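Local structure of putative lipoprotein (Parabacteroides distasonis ATCC 8503, 3JX8) at residues Arg16-Ser21 / Leu45-Asp50; Ile26-Ser31 / Leu101-Ser106; Gly30-Glu35 / Thr87-Lys92; Ser106-Ile111 / Ser127-Leu132. The protein is of unknown function but, as a putative lipoprotein with an auto-transporter adhesin head (GIN) domain, may take part in cell adhesion or lipid binding. All coordinates share one frame; numbering follows the deposited sequence. Where two conformers were deposited one is given.

Interaction 1 of 4, residues Arg16-Ser21 / Leu45-Asp50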
loop_
_atom_site.group_PDB
_atom_site.type_symbol
_atom_site.label_atom_id
_atom_site.label_comp_id
_atom_site.label_asym_id
_atom_site.label_seq_id
_atom_site.Cartn_x
_atom_site.Cartn_y
_atom_site.Cartn_z
ATOM N N ARG A 16 -16.284 -30.610 15.094
ATOM C CA ARG A 16 -15.866 -30.564 16.482
ATOM C C ARG A 16 -16.270 -29.252 17.100
ATOM O O ARG A 16 -15.955 -28.157 16.574
ATOM C CB ARG A 16 -14.351 -30.702 16.606
ATOM C CG ARG A 16 -13.847 -32.050 16.260
ATOM C CD ARG A 16 -12.364 -32.173 16.479
ATOM N NE ARG A 16 -11.957 -33.395 15.831
ATOM C CZ ARG A 16 -10.722 -33.871 15.727
ATOM N NH1 ARG A 16 -9.679 -33.264 16.259
ATOM N NH2 ARG A 16 -10.555 -35.022 15.082
ATOM N N GLU A 17 -16.964 -29.367 18.226
ATOM C CA GLU A 17 -17.202 -28.219 19.073
ATOM C C GLU A 17 -16.017 -28.085 19.988
ATOM O O GLU A 17 -15.668 -29.025 20.677
ATOM C CB GLU A 17 -18.502 -28.366 19.841
ATOM C CG GLU A 17 -19.712 -28.278 18.911
ATOM C CD GLU A 17 -21.052 -28.336 19.657
ATOM O OE1 GLU A 17 -21.046 -28.661 20.871
ATOM O OE2 GLU A 17 -22.104 -28.042 19.032
ATOM N N ILE A 18 -15.390 -26.919 19.999
ATOM C CA ILE A 18 -14.165 -26.705 20.761
ATOM C C ILE A 18 -14.437 -25.759 21.921
ATOM O O ILE A 18 -14.985 -24.666 21.745
ATOM C CB ILE A 18 -13.056 -26.166 19.853
ATOM C CG1 ILE A 18 -12.823 -27.157 18.705
ATOM C CG2 ILE A 18 -11.773 -25.975 20.643
ATOM C CD1 ILE A 18 -12.185 -26.568 17.487
ATOM N N LYS A 19 -14.068 -26.209 23.118
ATOM C CA LYS A 19 -14.283 -25.435 24.339
ATOM C C LYS A 19 -13.383 -24.219 24.323
ATOM O O LYS A 19 -12.171 -24.337 24.123
ATOM C CB LYS A 19 -13.988 -26.291 25.591
ATOM C CG LYS A 19 -14.577 -25.763 26.896
ATOM N N ILE A 20 -13.981 -23.055 24.516
ATOM C CA ILE A 20 -13.244 -21.816 24.496
ATOM C C ILE A 20 -13.749 -20.814 25.542
ATOM O O ILE A 20 -14.909 -20.813 25.882
ATOM C CB ILE A 20 -13.317 -21.151 23.102
ATOM C CG1 ILE A 20 -14.755 -20.848 22.692
ATOM C CG2 ILE A 20 -12.684 -22.017 22.050
ATOM C CD1 ILE A 20 -14.826 -19.751 21.602
ATOM N N SER A 21 -12.861 -19.951 26.026
ATOM C CA SER A 21 -13.262 -18.739 26.754
ATOM C C SER A 21 -13.665 -17.674 25.761
ATOM O O SER A 21 -13.410 -17.790 24.560
ATOM C CB SER A 21 -12.086 -18.125 27.506
ATOM O OG SER A 21 -11.426 -19.094 28.274
ATOM N N LEU A 45 -17.445 -22.225 19.817
ATOM C CA LEU A 45 -16.693 -22.493 18.612
ATOM C C LEU A 45 -16.993 -23.877 18.095
ATOM O O LEU A 45 -16.886 -24.869 18.819
ATOM C CB LEU A 45 -15.193 -22.393 18.850
ATOM C CG LEU A 45 -14.283 -22.752 17.668
ATOM C CD1 LEU A 45 -14.533 -21.868 16.403
ATOM C CD2 LEU A 45 -12.821 -22.738 18.118
ATOM N N SER A 46 -17.284 -23.934 16.808
ATOM C CA SER A 46 -17.429 -25.182 16.098
ATOM C C SER A 46 -16.661 -25.115 14.773
ATOM O O SER A 46 -16.748 -24.120 14.068
ATOM C CB SER A 46 -18.918 -25.424 15.831
ATOM O OG SER A 46 -19.101 -26.442 14.868
ATOM N N VAL A 47 -15.952 -26.189 14.436
ATOM C CA VAL A 47 -15.162 -26.285 13.203
ATOM C C VAL A 47 -15.489 -27.612 12.514
ATOM O O VAL A 47 -15.480 -28.678 13.156
ATOM C CB VAL A 47 -13.643 -26.253 13.484
ATOM C CG1 VAL A 47 -12.844 -26.437 12.174
ATOM C CG2 VAL A 47 -13.241 -24.974 14.217
ATOM N N THR A 48 -15.767 -27.538 11.215
ATOM C CA THR A 48 -15.997 -28.693 10.382
ATOM C C THR A 48 -14.925 -28.718 9.289
ATOM O O THR A 48 -14.794 -27.776 8.497
ATOM C CB THR A 48 -17.375 -28.631 9.743
ATOM O OG1 THR A 48 -18.373 -28.541 10.770
ATOM C CG2 THR A 48 -17.639 -29.871 8.845
ATOM N N ILE A 49 -14.158 -29.800 9.236
ATOM C CA ILE A 49 -13.124 -29.955 8.208
ATOM C C ILE A 49 -12.885 -31.456 8.015
ATOM O O ILE A 49 -13.258 -32.273 8.894
ATOM C CB ILE A 49 -11.814 -29.175 8.623
ATOM C CG1 ILE A 49 -10.914 -28.906 7.403
ATOM C CG2 ILE A 49 -11.037 -29.888 9.759
ATOM C CD1 ILE A 49 -9.839 -27.844 7.655
ATOM N N ASP A 50 -12.283 -31.838 6.892
ATOM C CA ASP A 50 -11.874 -33.216 6.704
ATOM C C ASP A 50 -11.149 -33.689 7.973
ATOM O O ASP A 50 -10.271 -32.996 8.499
ATOM C CB ASP A 50 -10.967 -33.382 5.479
ATOM C CG ASP A 50 -11.603 -32.837 4.195
ATOM O OD1 ASP A 50 -11.765 -31.610 4.114
ATOM O OD2 ASP A 50 -11.925 -33.618 3.263
HETATM O O HOH W 1 -17.578 -24.159 21.978
#
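Ile18 and Leu45 lie side by side and point the same way, with Leu45 CD2 3.8 Å from Ile18 CB and also against Ile18 CD1. Leu45 CG stands anti to the backbone N (chi1 176°), and its CD2 branch is the one that meets Ile18. Ile18 CD1 then reaches on to Val47 CG2 at 3.8 Å, the two side chains meeting at a slant. Ile20 crosses Leu45 at about a right angle, its CD1 3.8 Å from Leu45 CB and its CG2 near Leu45 CD2, so both isoleucines of 16-21 pack on this one leucine. The backbones run antiparallel: Arg16 N and Val47 O bond at 2.9 Å, the return bond runs from Val47 N to Arg16 O, and Ile18 N reaches Leu45 O at 2.8 Å. Beyond this pair the direct backbone bonds end, and a water accepts from Leu45 N at 2.9 Å and probably donates to Ile18 O, bridging the two backbones. The polar ends look elsewhere: Arg16 extends away to a salt bridge with Glu14 and a cation-pi contact with Phe54, and Glu17 bonds Tyr44. Strand 89-95 flanks 44-50 on its other edge, where Ser46 bonds Lys92 and Thr48 bonds Lys90. The arrangement is that of an antiparallel strand pair near the N-terminal end of a right-handed beta-helix-like fold, consistent with the pectate-lyase-like clan of this family.

Interaction 2 of 4, residues Ile26-Ser31 / Leu101-Ser106. With SO4 (sulfate ion), chain H.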
loop_
_atom_site.group_PDB
_atom_site.type_symbol
_atom_site.label_atom_id
_atom_site.label_comp_id
_atom_site.label_asym_id
_atom_site.label_seq_id
_atom_site.Cartn_x
_atom_site.Cartn_y
_atom_site.Cartn_z
ATOM N N ILE A 26 -9.820 -11.981 16.832
ATOM C CA ILE A 26 -9.708 -13.192 15.993
ATOM C C ILE A 26 -8.509 -13.088 15.071
ATOM O O ILE A 26 -8.370 -12.104 14.354
ATOM C CB ILE A 26 -10.952 -13.417 15.112
ATOM C CG1 ILE A 26 -12.212 -13.696 15.961
ATOM C CG2 ILE A 26 -10.710 -14.581 14.123
ATOM C CD1 ILE A 26 -13.551 -13.691 15.131
ATOM N N THR A 27 -7.651 -14.112 15.097
ATOM C CA THR A 27 -6.628 -14.341 14.096
ATOM C C THR A 27 -7.084 -15.557 13.325
ATOM O O THR A 27 -7.106 -16.658 13.882
ATOM C CB THR A 27 -5.277 -14.694 14.738
ATOM O OG1 THR A 27 -4.806 -13.561 15.433
ATOM C CG2 THR A 27 -4.257 -15.057 13.686
ATOM N N PHE A 28 -7.429 -15.380 12.060
ATOM C CA PHE A 28 -7.959 -16.460 11.223
ATOM C C PHE A 28 -7.175 -16.545 9.944
ATOM O O PHE A 28 -7.193 -15.616 9.160
ATOM C CB PHE A 28 -9.409 -16.172 10.885
ATOM C CG PHE A 28 -9.959 -17.018 9.772
ATOM C CD1 PHE A 28 -9.746 -18.391 9.742
ATOM C CD2 PHE A 28 -10.757 -16.446 8.791
ATOM C CE1 PHE A 28 -10.257 -19.179 8.705
ATOM C CE2 PHE A 28 -11.283 -17.223 7.738
ATOM C CZ PHE A 28 -11.031 -18.598 7.711
ATOM N N VAL A 29 -6.481 -17.645 9.717
ATOM C CA VAL A 29 -5.747 -17.836 8.491
ATOM C C VAL A 29 -6.325 -19.058 7.828
ATOM O O VAL A 29 -6.396 -20.133 8.447
ATOM C CB VAL A 29 -4.274 -18.129 8.780
ATOM C CG1 VAL A 29 -3.510 -18.438 7.455
ATOM C CG2 VAL A 29 -3.675 -17.020 9.653
ATOM N N GLY A 30 -6.687 -18.938 6.567
ATOM C CA GLY A 30 -7.189 -20.089 5.827
ATOM C C GLY A 30 -8.361 -19.807 4.921
ATOM O O GLY A 30 -8.763 -18.650 4.717
ATOM N N SER A 31 -8.909 -20.898 4.383
ATOM C CA SER A 31 -9.889 -20.844 3.301
ATOM C C SER A 31 -11.305 -21.141 3.744
ATOM O O SER A 31 -12.184 -21.256 2.898
ATOM C CB SER A 31 -9.502 -21.845 2.198
ATOM O OG SER A 31 -9.647 -23.192 2.644
ATOM N N LEU A 101 -10.399 -8.136 14.009
ATOM C CA LEU A 101 -10.307 -9.281 13.142
ATOM C C LEU A 101 -9.049 -9.134 12.264
ATOM O O LEU A 101 -8.872 -8.138 11.548
ATOM C CB LEU A 101 -11.529 -9.349 12.231
ATOM C CG LEU A 101 -11.470 -10.455 11.168
ATOM C CD1 LEU A 101 -11.400 -11.826 11.851
ATOM C CD2 LEU A 101 -12.663 -10.373 10.199
ATOM N N ASN A 102 -8.217 -10.160 12.303
ATOM C CA ASN A 102 -7.066 -10.280 11.451
ATOM C C ASN A 102 -7.284 -11.550 10.690
ATOM O O ASN A 102 -7.236 -12.629 11.273
ATOM C CB ASN A 102 -5.793 -10.334 12.285
ATOM C CG ASN A 102 -5.497 -8.991 12.957
ATOM O OD1 ASN A 102 -5.263 -8.000 12.282
ATOM N ND2 ASN A 102 -5.558 -8.949 14.281
ATOM N N THR A 103 -7.598 -11.411 9.418
ATOM C CA THR A 103 -7.873 -12.522 8.561
ATOM C C THR A 103 -6.908 -12.527 7.346
ATOM O O THR A 103 -6.597 -11.459 6.774
ATOM C CB THR A 103 -9.349 -12.504 8.135
ATOM O OG1 THR A 103 -9.632 -13.707 7.435
ATOM C CG2 THR A 103 -9.688 -11.340 7.259
ATOM N N VAL A 104 -6.408 -13.710 6.996
ATOM C CA VAL A 104 -5.420 -13.873 5.943
ATOM C C VAL A 104 -5.772 -15.110 5.146
ATOM O O VAL A 104 -5.913 -16.212 5.711
ATOM C CB VAL A 104 -3.964 -14.043 6.500
ATOM C CG1 VAL A 104 -2.955 -14.193 5.336
ATOM C CG2 VAL A 104 -3.560 -12.865 7.452
ATOM N N GLY A 105 -5.919 -14.953 3.839
ATOM C CA GLY A 105 -6.142 -16.090 2.986
ATOM C C GLY A 105 -7.248 -15.858 1.995
ATOM O O GLY A 105 -7.610 -14.725 1.684
ATOM N N SER A 106 -7.757 -16.956 1.491
ATOM C CA SER A 106 -8.761 -16.973 0.465
ATOM C C SER A 106 -10.136 -17.265 1.045
ATOM O O SER A 106 -11.060 -17.471 0.294
ATOM C CB SER A 106 -8.425 -18.073 -0.538
ATOM O OG SER A 106 -8.542 -19.329 0.129
HETATM S S SO4 H . -5.766 -20.055 1.844
HETATM O O1 SO4 H . -6.774 -19.233 2.522
HETATM O O2 SO4 H . -5.862 -21.463 2.317
HETATM O O3 SO4 H . -5.893 -20.054 0.373
HETATM O O4 SO4 H . -4.439 -19.536 2.161
HETATM O O HOH W 2 -5.359 -11.087 15.734
#
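Ile26 and Leu101 meet on the inner face of two parallel strands, Leu101 CD1 lying 3.6 Å from Ile26 CG2 and close to Ile26 CB. Leu101 CG is anti to the backbone N (chi1 174°), and the CD1 branch does the touching. On the same face Phe28 and Thr103 run side by side: Thr103 OG1, anti to its backbone N (chi1 -172°), comes 3.3 Å from Phe28 CD2 at an oblique angle to the ring. The other face carries Thr27, Asn102, Val29 and Val104. There a water joins Thr27 OG1 and Asn102 ND2, each at 2.6 Å, while the amide also bonds Glu100 through ND2 and Asn123 through OD1. Four backbone bonds stitch the pair, from Asn102 N to Ile26 O through to Gly30 N and Val104 O at 3.0 Å. Gly30 and Gly105 have positive phi, a conformation suited to glycine, and a sulfate, probably from the crystallisation liquor, occupies the turn: Ser106 N donates to its O1 at 2.7 Å, nearly straight at 175°, and Ser106 OG to its O3 at 2.8 Å. Ser31 CB packs against Ser106 OG at 3.4 Å. Strand 25-29 is flanked by 65-70 and strand 100-104 by 120-125; Phe109 of strand 108-111 packs on Ile26 and Leu101, Phe34 meets the Phe28 ring edge-to-face, and Met241 and Gly242 of the second subunit cover the Thr27 and Val104 side.

Interaction 3 of 4, residues Gly30-Glu35 / Thr87-Lys92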
loop_
_atom_site.group_PDB
_atom_site.type_symbol
_atom_site.label_atom_id
_atom_site.label_comp_id
_atom_site.label_asym_id
_atom_site.label_seq_id
_atom_site.Cartn_x
_atom_site.Cartn_y
_atom_site.Cartn_z
ATOM N N GLY A 30 -6.687 -18.938 6.567
ATOM C CA GLY A 30 -7.189 -20.089 5.827
ATOM C C GLY A 30 -8.361 -19.807 4.921
ATOM O O GLY A 30 -8.763 -18.650 4.717
ATOM N N SER A 31 -8.909 -20.898 4.383
ATOM C CA SER A 31 -9.889 -20.844 3.301
ATOM C C SER A 31 -11.305 -21.141 3.744
ATOM O O SER A 31 -12.184 -21.256 2.898
ATOM C CB SER A 31 -9.502 -21.845 2.198
ATOM O OG SER A 31 -9.647 -23.192 2.644
ATOM N N ALA A 32 -11.543 -21.211 5.052
ATOM C CA ALA A 32 -12.869 -21.593 5.563
ATOM C C ALA A 32 -13.926 -20.548 5.231
ATOM O O ALA A 32 -13.621 -19.382 5.020
ATOM C CB ALA A 32 -12.827 -21.799 7.074
ATOM N N ASP A 33 -15.171 -20.990 5.207
ATOM C CA ASP A 33 -16.302 -20.100 5.426
ATOM C C ASP A 33 -16.526 -19.999 6.931
ATOM O O ASP A 33 -16.893 -20.979 7.591
ATOM C CB ASP A 33 -17.544 -20.623 4.729
ATOM C CG ASP A 33 -17.412 -20.580 3.212
ATOM O OD1 ASP A 33 -16.761 -19.659 2.668
ATOM O OD2 ASP A 33 -17.989 -21.447 2.549
ATOM N N PHE A 34 -16.268 -18.811 7.463
ATOM C CA PHE A 34 -16.286 -18.539 8.879
ATOM C C PHE A 34 -17.478 -17.647 9.123
ATOM O O PHE A 34 -17.543 -16.560 8.597
ATOM C CB PHE A 34 -14.968 -17.845 9.243
ATOM C CG PHE A 34 -14.669 -17.716 10.730
ATOM C CD1 PHE A 34 -15.658 -17.446 11.672
ATOM C CD2 PHE A 34 -13.350 -17.759 11.154
ATOM C CE1 PHE A 34 -15.331 -17.277 13.011
ATOM C CE2 PHE A 34 -13.024 -17.626 12.500
ATOM C CZ PHE A 34 -13.998 -17.387 13.422
ATOM N N GLU A 35 -18.434 -18.117 9.909
ATOM C CA GLU A 35 -19.562 -17.304 10.363
ATOM C C GLU A 35 -19.384 -16.882 11.809
ATOM O O GLU A 35 -19.242 -17.735 12.692
ATOM C CB GLU A 35 -20.847 -18.105 10.311
ATOM C CG GLU A 35 -21.307 -18.443 8.953
ATOM C CD GLU A 35 -22.564 -19.300 8.987
ATOM O OE1 GLU A 35 -23.134 -19.539 10.102
ATOM O OE2 GLU A 35 -22.986 -19.724 7.892
ATOM N N THR A 87 -11.816 -30.525 1.608
ATOM C CA THR A 87 -12.972 -30.683 0.740
ATOM C C THR A 87 -14.154 -29.900 1.325
ATOM O O THR A 87 -15.050 -29.537 0.595
ATOM C CB THR A 87 -13.331 -32.160 0.502
ATOM O OG1 THR A 87 -13.701 -32.784 1.726
ATOM C CG2 THR A 87 -12.145 -32.907 -0.101
ATOM N N VAL A 88 -14.125 -29.600 2.624
ATOM C CA VAL A 88 -15.182 -28.832 3.301
ATOM C C VAL A 88 -14.473 -28.128 4.435
ATOM O O VAL A 88 -13.638 -28.740 5.086
ATOM C CB VAL A 88 -16.239 -29.759 3.996
ATOM C CG1 VAL A 88 -17.358 -28.920 4.637
ATOM C CG2 VAL A 88 -16.828 -30.727 3.035
ATOM N N TYR A 89 -14.793 -26.869 4.695
ATOM C CA TYR A 89 -14.158 -26.149 5.797
ATOM C C TYR A 89 -15.061 -25.012 6.217
ATOM O O TYR A 89 -15.210 -24.032 5.488
ATOM C CB TYR A 89 -12.760 -25.680 5.397
ATOM C CG TYR A 89 -11.883 -25.118 6.500
ATOM C CD1 TYR A 89 -12.213 -25.229 7.860
ATOM C CD2 TYR A 89 -10.684 -24.493 6.181
ATOM C CE1 TYR A 89 -11.384 -24.701 8.843
ATOM C CE2 TYR A 89 -9.846 -23.986 7.175
ATOM C CZ TYR A 89 -10.204 -24.085 8.491
ATOM O OH TYR A 89 -9.359 -23.594 9.450
ATOM N N LYS A 90 -15.711 -25.195 7.371
ATOM C CA LYS A 90 -16.700 -24.265 7.894
ATOM C C LYS A 90 -16.389 -24.015 9.356
ATOM O O LYS A 90 -16.020 -24.957 10.101
ATOM C CB LYS A 90 -18.104 -24.839 7.782
ATOM C CG LYS A 90 -18.555 -25.056 6.365
ATOM C CD LYS A 90 -20.038 -25.467 6.248
ATOM C CE LYS A 90 -20.266 -26.917 6.553
ATOM N NZ LYS A 90 -21.722 -27.277 6.506
ATOM N N ILE A 91 -16.546 -22.762 9.770
ATOM C CA ILE A 91 -16.320 -22.377 11.143
ATOM C C ILE A 91 -17.529 -21.552 11.595
ATOM O O ILE A 91 -18.004 -20.674 10.863
ATOM C CB ILE A 91 -15.045 -21.511 11.288
ATOM C CG1 ILE A 91 -13.827 -22.270 10.735
ATOM C CG2 ILE A 91 -14.863 -21.070 12.768
ATOM C CD1 ILE A 91 -12.548 -21.422 10.539
ATOM N N LYS A 92 -18.047 -21.855 12.780
ATOM C CA LYS A 92 -19.081 -21.028 13.390
ATOM C C LYS A 92 -18.601 -20.640 14.782
ATOM O O LYS A 92 -18.155 -21.493 15.568
ATOM C CB LYS A 92 -20.416 -21.767 13.447
ATOM C CG LYS A 92 -21.032 -21.993 12.077
ATOM C CD LYS A 92 -22.470 -22.438 12.176
ATOM C CE LYS A 92 -23.070 -22.632 10.791
ATOM N NZ LYS A 92 -24.560 -22.554 10.846
#
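Tyr89 and Ala32, and Phe34 and Ile91, meet ring to methyl: CG of each ring stands anti to its backbone N (chi1 -170° for Tyr89, -168° for Phe34), and each ring takes the methyl over its face. Ala32 CB sits above the centre of the Tyr89 ring, 3.4 Å from its centroid. Ile91 CG2 lies over the centre of the Phe34 ring at 3.6 Å. Both are CH-pi contacts almost on the ring normal. The other branch of Ile91 ends in CD1, which touches Phe34 CD2 and presses on Ala32 CB at 3.5 Å, a tight carbon pair that joins the two ring contacts into one apolar row. On the opposite face Glu35 and Lys92 lie side by side, pointing the same way; in one of the two conformers of Lys92, NZ lies 3.4 Å from Glu35 OE1, a long salt bridge that the second conformer makes doubtful. Between the faces the parallel strands are joined by backbone bonds from Asp33 N to Tyr89 O, Ile91 N to Asp33 O at 2.8 Å, and Glu35 N to Ile91 O. Inward, the apolar row meets Leu45, Ile68 and Phe28, with Phe34 also against Phe109. Rings and methyls, largely buried, make one side by dispersion and CH-pi contact; the solvent-facing side carries Asp33, Glu35, Lys90 and Lys92, whose opposite charges may partly offset each other.

Interaction 4 of 4, residues Ser106-Ile111 / Ser127-Leu132. With SO4 (sulfate ion), chain H.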
loop_
_atom_site.group_PDB
_atom_site.type_symbol
_atom_site.label_atom_id
_atom_site.label_comp_id
_atom_site.label_asym_id
_atom_site.label_seq_id
_atom_site.Cartn_x
_atom_site.Cartn_y
_atom_site.Cartn_z
ATOM N N SER A 106 -7.757 -16.956 1.491
ATOM C CA SER A 106 -8.761 -16.973 0.465
ATOM C C SER A 106 -10.136 -17.265 1.045
ATOM O O SER A 106 -11.060 -17.471 0.294
ATOM C CB SER A 106 -8.425 -18.073 -0.538
ATOM O OG SER A 106 -8.542 -19.329 0.129
ATOM N N GLY A 107 -10.265 -17.308 2.365
ATOM C CA GLY A 107 -11.535 -17.640 2.986
ATOM C C GLY A 107 -12.567 -16.527 2.981
ATOM O O GLY A 107 -12.370 -15.444 2.403
ATOM N N SER A 108 -13.682 -16.798 3.631
ATOM C CA SER A 108 -14.756 -15.868 3.696
ATOM C C SER A 108 -15.221 -15.708 5.143
ATOM O O SER A 108 -15.490 -16.672 5.832
ATOM C CB SER A 108 -15.856 -16.355 2.773
ATOM O OG SER A 108 -17.043 -15.675 3.027
ATOM N N PHE A 109 -15.246 -14.487 5.628
ATOM C CA PHE A 109 -15.623 -14.205 6.991
ATOM C C PHE A 109 -16.885 -13.366 6.962
ATOM O O PHE A 109 -16.857 -12.271 6.413
ATOM C CB PHE A 109 -14.503 -13.465 7.681
ATOM C CG PHE A 109 -14.736 -13.271 9.128
ATOM C CD1 PHE A 109 -15.606 -12.283 9.575
ATOM C CD2 PHE A 109 -14.093 -14.076 10.058
ATOM C CE1 PHE A 109 -15.805 -12.071 10.937
ATOM C CE2 PHE A 109 -14.314 -13.898 11.426
ATOM C CZ PHE A 109 -15.187 -12.897 11.866
ATOM N N ILE A 110 -17.972 -13.863 7.555
ATOM C CA ILE A 110 -19.314 -13.253 7.432
ATOM C C ILE A 110 -19.992 -13.039 8.777
ATOM O O ILE A 110 -20.067 -13.975 9.575
ATOM C CB ILE A 110 -20.242 -14.159 6.566
ATOM C CG1 ILE A 110 -19.584 -14.365 5.182
ATOM C CG2 ILE A 110 -21.635 -13.551 6.407
ATOM C CD1 ILE A 110 -20.389 -15.248 4.211
ATOM N N ILE A 111 -20.465 -11.815 9.025
ATOM C CA ILE A 111 -21.295 -11.466 10.185
ATOM C C ILE A 111 -22.667 -11.122 9.624
ATOM O O ILE A 111 -22.765 -10.246 8.751
ATOM C CB ILE A 111 -20.756 -10.243 10.951
ATOM C CG1 ILE A 111 -19.348 -10.511 11.440
ATOM C CG2 ILE A 111 -21.684 -9.878 12.105
ATOM C CD1 ILE A 111 -18.814 -9.428 12.353
ATOM N N SER A 127 -6.839 -12.851 -0.959
ATOM C CA SER A 127 -7.798 -12.905 -2.035
ATOM C C SER A 127 -9.189 -13.166 -1.538
ATOM O O SER A 127 -10.133 -13.163 -2.319
ATOM C CB SER A 127 -7.418 -14.022 -2.986
ATOM O OG SER A 127 -7.390 -15.277 -2.273
ATOM N N GLY A 128 -9.339 -13.370 -0.233
ATOM C CA GLY A 128 -10.660 -13.688 0.358
ATOM C C GLY A 128 -11.645 -12.535 0.487
ATOM O O GLY A 128 -11.554 -11.533 -0.212
ATOM N N ASN A 129 -12.629 -12.717 1.358
ATOM C CA ASN A 129 -13.652 -11.707 1.582
ATOM C C ASN A 129 -14.150 -11.628 3.019
ATOM O O ASN A 129 -14.157 -12.633 3.753
ATOM C CB ASN A 129 -14.825 -11.864 0.622
ATOM C CG ASN A 129 -15.511 -13.186 0.745
ATOM O OD1 ASN A 129 -14.972 -14.180 0.324
ATOM N ND2 ASN A 129 -16.740 -13.199 1.257
ATOM N N VAL A 130 -14.458 -10.411 3.444
ATOM C CA VAL A 130 -15.184 -10.160 4.669
ATOM C C VAL A 130 -16.465 -9.467 4.282
ATOM O O VAL A 130 -16.434 -8.490 3.501
ATOM C CB VAL A 130 -14.384 -9.287 5.606
ATOM C CG1 VAL A 130 -15.155 -9.014 6.896
ATOM C CG2 VAL A 130 -13.023 -9.940 5.850
ATOM N N GLU A 131 -17.587 -9.978 4.798
ATOM C CA GLU A 131 -18.898 -9.390 4.585
ATOM C C GLU A 131 -19.627 -9.132 5.877
ATOM O O GLU A 131 -19.930 -10.070 6.636
ATOM C CB GLU A 131 -19.763 -10.299 3.732
ATOM C CG GLU A 131 -19.082 -10.758 2.485
ATOM C CD GLU A 131 -20.035 -11.446 1.512
ATOM O OE1 GLU A 131 -21.262 -11.555 1.806
ATOM O OE2 GLU A 131 -19.534 -11.862 0.440
ATOM N N LEU A 132 -19.895 -7.861 6.144
ATOM C CA LEU A 132 -20.741 -7.451 7.247
ATOM C C LEU A 132 -22.123 -7.287 6.649
ATOM O O LEU A 132 -22.470 -6.236 6.116
ATOM C CB LEU A 132 -20.220 -6.161 7.892
ATOM C CG LEU A 132 -18.743 -6.207 8.294
ATOM C CD1 LEU A 132 -18.317 -4.927 9.043
ATOM C CD2 LEU A 132 -18.451 -7.424 9.102
HETATM S S SO4 H . -5.766 -20.055 1.844
HETATM O O1 SO4 H . -6.774 -19.233 2.522
HETATM O O2 SO4 H . -5.862 -21.463 2.317
HETATM O O3 SO4 H . -5.893 -20.054 0.373
HETATM O O4 SO4 H . -4.439 -19.536 2.161
#
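Ser108-Ile111 and Asn129-Leu132 run parallel, 6° apart in direction and 4.7 Å between axes, and backbone bonds alternate from Asn129 N to Gly107 O at 2.9 Å up to Ile111 N and Glu131 O at 3.0 Å. On one face Ser108 and Asn129 stand as neighbours. Asn129 CG takes the position between its backbone N and carbonyl carbon (chi1 60°), and the amide leans toward Ser108: ND2 gives a weak bond to Ser108 OG at 3.1 Å, bent to 125°, while OD1 lies 3.4 Å from Ser108 CB. Further along this face Ile110 is next to Glu131, with Ile110 CG1 near Glu131 CB; the acid itself pairs with Arg133. The other face is apolar. Ile111 and Leu132 lie side by side and point the same way, CD1 of Ile111 touching CD2 of Leu132 at 3.8 Å. Phe109 CB faces Val130 CG2 at 4.2 Å, and Phe109 also packs on Tyr36. At the turn before the strands, Ser127 OG packs on Ser106 CB at 3.4 Å, and Gly128 CA comes close to Gly107 O, a spot with no space for a CB. Strand 33-38 borders 108-111 and strand 150-153 borders 129-132. The contact therefore rests on backbone bonding and inward hydrocarbon packing; the weak amide-to-hydroxyl bond adds a modest polar link on the outer face, and the Glu131 charge is probably offset by its salt bridge to Arg133.

Interactions 2, 3 and 4 join parallel strands of neighbouring coils of what is probably one beta-helix-like body; interaction 1 adds an antiparallel pair near its N-terminal end. Interactions 2 and 3 share Gly30 and Ser31, and interactions 2 and 4 share Ser106 in the equivalent turn one coil on; their centres are 10 Å and 9 Å apart. Interactions 3 and 4 are joined by strand pairing, Phe34 N lying 2.8 Å from Ser108 O. Interaction 1 adjoins interaction 3, Thr48 N lying 2.8 Å from Lys90 O, but its nearest atoms are about 7 Å and 9 Å from interactions 2 and 4. Phe28, Phe34, Ile91 and Phe109 link interactions 2, 3 and 4 inside. The sulfate sits at Ser106.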